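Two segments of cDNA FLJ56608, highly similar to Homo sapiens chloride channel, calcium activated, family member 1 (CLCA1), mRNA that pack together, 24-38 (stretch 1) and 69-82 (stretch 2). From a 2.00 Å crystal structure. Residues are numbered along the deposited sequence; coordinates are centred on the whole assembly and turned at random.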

# COMPACT_ATOMS: atom_id res chain seq x y z
N ARG A 24 10.37 -12.75 0.44
CA ARG A 24 9.39 -11.74 0.80
C ARG A 24 9.10 -10.82 -0.37
O ARG A 24 7.94 -10.49 -0.63
N LEU A 25 10.14 -10.37 -1.06
CA LEU A 25 9.93 -9.43 -2.15
C LEU A 25 9.22 -10.10 -3.32
O LEU A 25 8.35 -9.49 -3.95
N ASN A 26 9.54 -11.37 -3.61
CA ASN A 26 8.81 -12.11 -4.62
C ASN A 26 7.34 -12.27 -4.24
O ASN A 26 6.46 -12.13 -5.09
N ARG A 27 7.05 -12.54 -2.97
CA ARG A 27 5.66 -12.64 -2.55
C ARG A 27 4.95 -11.30 -2.65
O ARG A 27 3.78 -11.23 -3.05
N LEU A 28 5.65 -10.21 -2.31
CA LEU A 28 5.06 -8.89 -2.51
C LEU A 28 4.72 -8.69 -3.98
O LEU A 28 3.61 -8.26 -4.31
N ASN A 29 5.65 -9.04 -4.87
CA ASN A 29 5.40 -8.84 -6.29
C ASN A 29 4.26 -9.72 -6.79
O ASN A 29 3.46 -9.29 -7.61
N GLN A 30 4.18 -10.96 -6.29
CA GLN A 30 3.08 -11.85 -6.64
C GLN A 30 1.74 -11.25 -6.22
O GLN A 30 0.78 -11.23 -7.01
N ALA A 31 1.65 -10.80 -4.97
CA ALA A 31 0.42 -10.22 -4.47
C ALA A 31 0.05 -8.96 -5.24
O ALA A 31 -1.12 -8.76 -5.61
N GLY A 32 1.04 -8.08 -5.48
CA GLY A 32 0.81 -6.88 -6.27
C GLY A 32 0.37 -7.18 -7.69
O GLY A 32 -0.52 -6.52 -8.23
N GLN A 33 0.95 -8.21 -8.31
CA GLN A 33 0.57 -8.56 -9.67
C GLN A 33 -0.84 -9.10 -9.72
O GLN A 33 -1.62 -8.71 -10.58
N LEU A 34 -1.19 -10.00 -8.80
CA LEU A 34 -2.55 -10.48 -8.71
C LEU A 34 -3.53 -9.33 -8.53
O LEU A 34 -4.54 -9.23 -9.25
N PHE A 35 -3.25 -8.45 -7.58
CA PHE A 35 -4.16 -7.33 -7.37
C PHE A 35 -4.30 -6.50 -8.63
O PHE A 35 -5.42 -6.15 -9.03
N LEU A 36 -3.18 -6.13 -9.25
CA LEU A 36 -3.20 -5.18 -10.37
C LEU A 36 -3.75 -5.80 -11.64
O LEU A 36 -4.51 -5.16 -12.37
N LEU A 37 -3.38 -7.04 -11.94
CA LEU A 37 -3.76 -7.65 -13.20
C LEU A 37 -5.11 -8.36 -13.15
O LEU A 37 -5.74 -8.51 -14.20
N GLN A 38 -5.61 -8.74 -11.97
CA GLN A 38 -6.84 -9.51 -11.92
C GLN A 38 -7.88 -8.95 -10.97
O GLN A 38 -9.07 -8.96 -11.30
N ASP A 69 -3.35 -0.17 -18.58
CA ASP A 69 -3.22 0.49 -17.28
C ASP A 69 -2.75 -0.49 -16.20
O ASP A 69 -1.87 -0.19 -15.39
N ARG A 70 -3.35 -1.69 -16.18
CA ARG A 70 -2.88 -2.69 -15.23
C ARG A 70 -1.39 -2.96 -15.43
O ARG A 70 -0.63 -3.02 -14.46
N ASP A 71 -1.00 -3.19 -16.69
CA ASP A 71 0.38 -3.54 -17.02
C ASP A 71 1.35 -2.44 -16.63
O ASP A 71 2.45 -2.70 -16.13
N THR A 72 1.00 -1.20 -16.92
CA THR A 72 1.90 -0.11 -16.59
C THR A 72 2.09 0.02 -15.08
O THR A 72 3.19 0.36 -14.62
N LEU A 73 1.05 -0.27 -14.29
CA LEU A 73 1.25 -0.28 -12.84
C LEU A 73 2.09 -1.47 -12.41
O LEU A 73 2.96 -1.34 -11.55
N ALA A 74 1.83 -2.64 -13.01
CA ALA A 74 2.55 -3.84 -12.58
C ALA A 74 4.04 -3.75 -12.88
O ALA A 74 4.86 -4.27 -12.11
N LYS A 75 4.41 -3.11 -13.99
CA LYS A 75 5.83 -2.95 -14.32
C LYS A 75 6.58 -2.10 -13.30
O LYS A 75 7.81 -2.13 -13.29
N ARG A 76 5.88 -1.39 -12.41
CA ARG A 76 6.53 -0.55 -11.42
C ARG A 76 6.64 -1.21 -10.05
O ARG A 76 7.00 -0.53 -9.08
N LEU A 77 6.29 -2.49 -9.94
CA LEU A 77 6.48 -3.18 -8.68
C LEU A 77 7.98 -3.26 -8.39
O LEU A 77 8.78 -3.38 -9.32
N PRO A 78 8.39 -3.19 -7.11
CA PRO A 78 9.83 -3.06 -6.80
C PRO A 78 10.63 -4.26 -7.26
O PRO A 78 10.31 -5.40 -6.95
N ALA A 79 11.72 -3.99 -7.96
CA ALA A 79 12.63 -5.05 -8.38
C ALA A 79 13.62 -5.46 -7.27
O ALA A 79 14.11 -6.60 -7.28
N ALA A 80 13.89 -4.59 -6.31
CA ALA A 80 14.96 -4.89 -5.36
C ALA A 80 14.66 -4.29 -3.99
O ALA A 80 13.93 -3.30 -3.86
N ALA A 81 15.28 -4.88 -2.98
CA ALA A 81 15.05 -4.53 -1.59
C ALA A 81 16.33 -3.94 -1.02
O ALA A 81 17.41 -4.52 -1.17
N SER A 82 16.21 -2.77 -0.41
CA SER A 82 17.34 -2.10 0.20
C SER A 82 16.82 -0.90 0.97
O SER A 82 15.74 -0.38 0.69

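Stretch 1 is helical throughout. Stretch 2 starts as a helix running nearly antiparallel to it, at 161°, with the axes 8.6 Å apart at closest approach. It then passes through a type I turn, Ala 74 to Leu 77, and continues as a loop along the first helix. The contact buries 696 Å², both sides summed.

Apolar packing makes up much of the contact. Leu 36 (m, t) has the most area covered by the other stretch. Its CA-to-CB bond points sideways, but the side chain reaches across: CD1 lies 3.9 Å from Leu 73 CB, 4.2 Å from Ala 74 CB and 4.1 Å from Leu 77 CD2. Leu 37 (m, t) starts away and bends back, bringing CD2 to 3.8 Å from Ala 74 CB. Leu 77 (m, t) points toward the helix. Its CD1 is 4.0 Å from Gly 32 C and 3.5 Å from Gln 33 CG. Gly 32 leaves room here: an ideal CB on it would sit 2.8 Å from Leu 77 CD2, a clash. Farther along, Leu 28 CD2 meets Pro 78 CD at 3.8 Å. Leu 25 (t, p) points toward stretch 2. Its CD2 lies 3.7 Å from Ala 80 CA and 4.2 Å from Ala 81 CB.

Two hydrogen bonds cross the contact, both from side chain to backbone carbonyl. Asn 29 (chi1 m) donates from ND2 to Pro 78 O at 3.2 Å. Its OD1 lies 3.3 Å from Leu 77 CB. Arg 70 points toward stretch 1 with an extended chain (m, t, t). Its NH1 donates to Leu 36 O at 2.9 Å, and that oxygen lies at the guanidinium edge, near its plane. The arginine aliphatic part also packs, with CD 3.6 Å from Leu 37 O and CB 3.9 Å from Leu 37 CD2.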

# COMPACT_ATOMS: atom_id res chain seq x y z
CB ARG A 24 9.87 -10.93 1.99
CG ARG A 24 10.07 -11.75 3.21
CD ARG A 24 10.67 -10.94 4.31
NE ARG A 24 10.92 -11.78 5.47
CZ ARG A 24 11.24 -11.32 6.68
NH1 ARG A 24 11.36 -10.02 6.92
NH2 ARG A 24 11.42 -12.18 7.65
CB LEU A 25 11.25 -8.83 -2.58
CG LEU A 25 11.12 -7.62 -3.49
CD1 LEU A 25 10.49 -6.45 -2.80
CD2 LEU A 25 12.49 -7.24 -4.04
CB ASN A 26 9.44 -13.49 -4.83
CG ASN A 26 10.62 -13.48 -5.79
OD1 ASN A 26 10.69 -12.66 -6.72
ND2 ASN A 26 11.56 -14.39 -5.57
CB ARG A 27 5.58 -13.19 -1.13
CG ARG A 27 5.69 -14.71 -1.09
CD ARG A 27 5.75 -15.24 0.36
NE ARG A 27 7.13 -15.42 0.80
CZ ARG A 27 7.62 -14.97 1.94
NH1 ARG A 27 6.83 -14.32 2.79
NH2 ARG A 27 8.90 -15.17 2.26
CB LEU A 28 5.99 -7.79 -2.01
CG LEU A 28 5.50 -6.36 -2.22
CD1 LEU A 28 6.02 -5.46 -1.11
CD2 LEU A 28 5.96 -5.82 -3.58
CB ASN A 29 6.67 -9.12 -7.10
CG ASN A 29 7.65 -7.98 -7.03
OD1 ASN A 29 7.26 -6.83 -6.88
ND2 ASN A 29 8.92 -8.31 -7.11
CB GLN A 30 3.26 -13.20 -5.96
CG GLN A 30 3.95 -14.28 -6.75
CD GLN A 30 4.00 -15.60 -5.98
OE1 GLN A 30 4.92 -15.84 -5.19
NE2 GLN A 30 3.00 -16.45 -6.20
CB ALA A 31 0.54 -9.91 -2.97
CB GLN A 33 1.52 -9.57 -10.28
CG GLN A 33 2.71 -8.91 -10.95
CD GLN A 33 3.50 -9.85 -11.81
OE1 GLN A 33 2.92 -10.60 -12.61
NE2 GLN A 33 4.83 -9.84 -11.66
CB LEU A 34 -2.69 -11.45 -7.55
CG LEU A 34 -3.99 -12.24 -7.57
CD1 LEU A 34 -3.84 -13.33 -8.63
CD2 LEU A 34 -4.30 -12.80 -6.21
CB PHE A 35 -3.69 -6.46 -6.24
CG PHE A 35 -4.64 -5.39 -5.89
CD1 PHE A 35 -5.85 -5.69 -5.24
CD2 PHE A 35 -4.35 -4.08 -6.19
CE1 PHE A 35 -6.73 -4.69 -4.91
CE2 PHE A 35 -5.23 -3.08 -5.85
CZ PHE A 35 -6.42 -3.38 -5.22
CB LEU A 36 -1.78 -4.64 -10.62
CG LEU A 36 -1.22 -3.74 -9.53
CD1 LEU A 36 0.22 -3.35 -9.79
CD2 LEU A 36 -2.11 -2.49 -9.44
CB LEU A 37 -2.69 -8.66 -13.62
CG LEU A 37 -1.27 -8.11 -13.76
CD1 LEU A 37 -0.31 -9.16 -14.33
CD2 LEU A 37 -1.17 -6.86 -14.63
CB GLN A 38 -6.52 -10.97 -11.55
CG GLN A 38 -6.35 -11.88 -12.76
CD GLN A 38 -5.38 -13.02 -12.52
OE1 GLN A 38 -4.16 -12.83 -12.61
NE2 GLN A 38 -5.90 -14.20 -12.23
CB ASP A 69 -4.53 1.11 -16.83
CG ASP A 69 -5.10 2.09 -17.82
OD1 ASP A 69 -4.30 2.94 -18.32
OD2 ASP A 69 -6.36 2.03 -18.04
CB ARG A 70 -3.67 -3.98 -15.38
CG ARG A 70 -5.18 -3.78 -15.32
CD ARG A 70 -5.89 -5.11 -15.45
NE ARG A 70 -7.34 -4.93 -15.36
CZ ARG A 70 -7.98 -4.87 -14.20
NH1 ARG A 70 -7.28 -5.00 -13.08
NH2 ARG A 70 -9.29 -4.68 -14.17
CB ASP A 71 0.53 -3.79 -18.53
CG ASP A 71 0.27 -5.22 -18.92
OD1 ASP A 71 0.60 -6.11 -18.11
OD2 ASP A 71 -0.26 -5.45 -20.03
CB THR A 72 1.40 1.21 -17.18
OG1 THR A 72 2.28 2.26 -16.78
CG2 THR A 72 0.02 1.54 -16.66
CB LEU A 73 -0.09 -0.29 -12.11
CG LEU A 73 -0.81 1.04 -12.13
CD1 LEU A 73 -2.29 0.96 -11.88
CD2 LEU A 73 -0.16 1.94 -11.10
CB ALA A 74 1.94 -5.09 -13.22
CB LYS A 75 5.96 -2.37 -15.74
CG LYS A 75 5.69 -3.42 -16.84
CD LYS A 75 5.50 -2.83 -18.23
CE LYS A 75 5.30 -3.93 -19.28
NZ LYS A 75 4.73 -3.44 -20.58
CB ARG A 76 5.82 0.79 -11.28
CG ARG A 76 5.67 1.45 -12.60
CD ARG A 76 5.12 2.85 -12.56
NE ARG A 76 5.05 3.33 -13.95
CZ ARG A 76 4.48 4.46 -14.35
NH1 ARG A 76 3.93 5.29 -13.47
NH2 ARG A 76 4.47 4.77 -15.63
CB LEU A 77 5.84 -4.58 -8.75
CG LEU A 77 4.31 -4.62 -8.90
CD1 LEU A 77 3.82 -6.03 -9.24
CD2 LEU A 77 3.62 -4.12 -7.64
CB PRO A 78 9.88 -2.92 -5.28
CG PRO A 78 8.44 -2.92 -4.79
CD PRO A 78 7.53 -3.29 -5.92
CB ALA A 79 13.40 -4.59 -9.61
CB ALA A 80 16.31 -4.38 -5.88
CB ALA A 81 14.63 -5.77 -0.80
CB SER A 82 18.36 -1.65 -0.86
OG SER A 82 17.99 -0.40 -1.38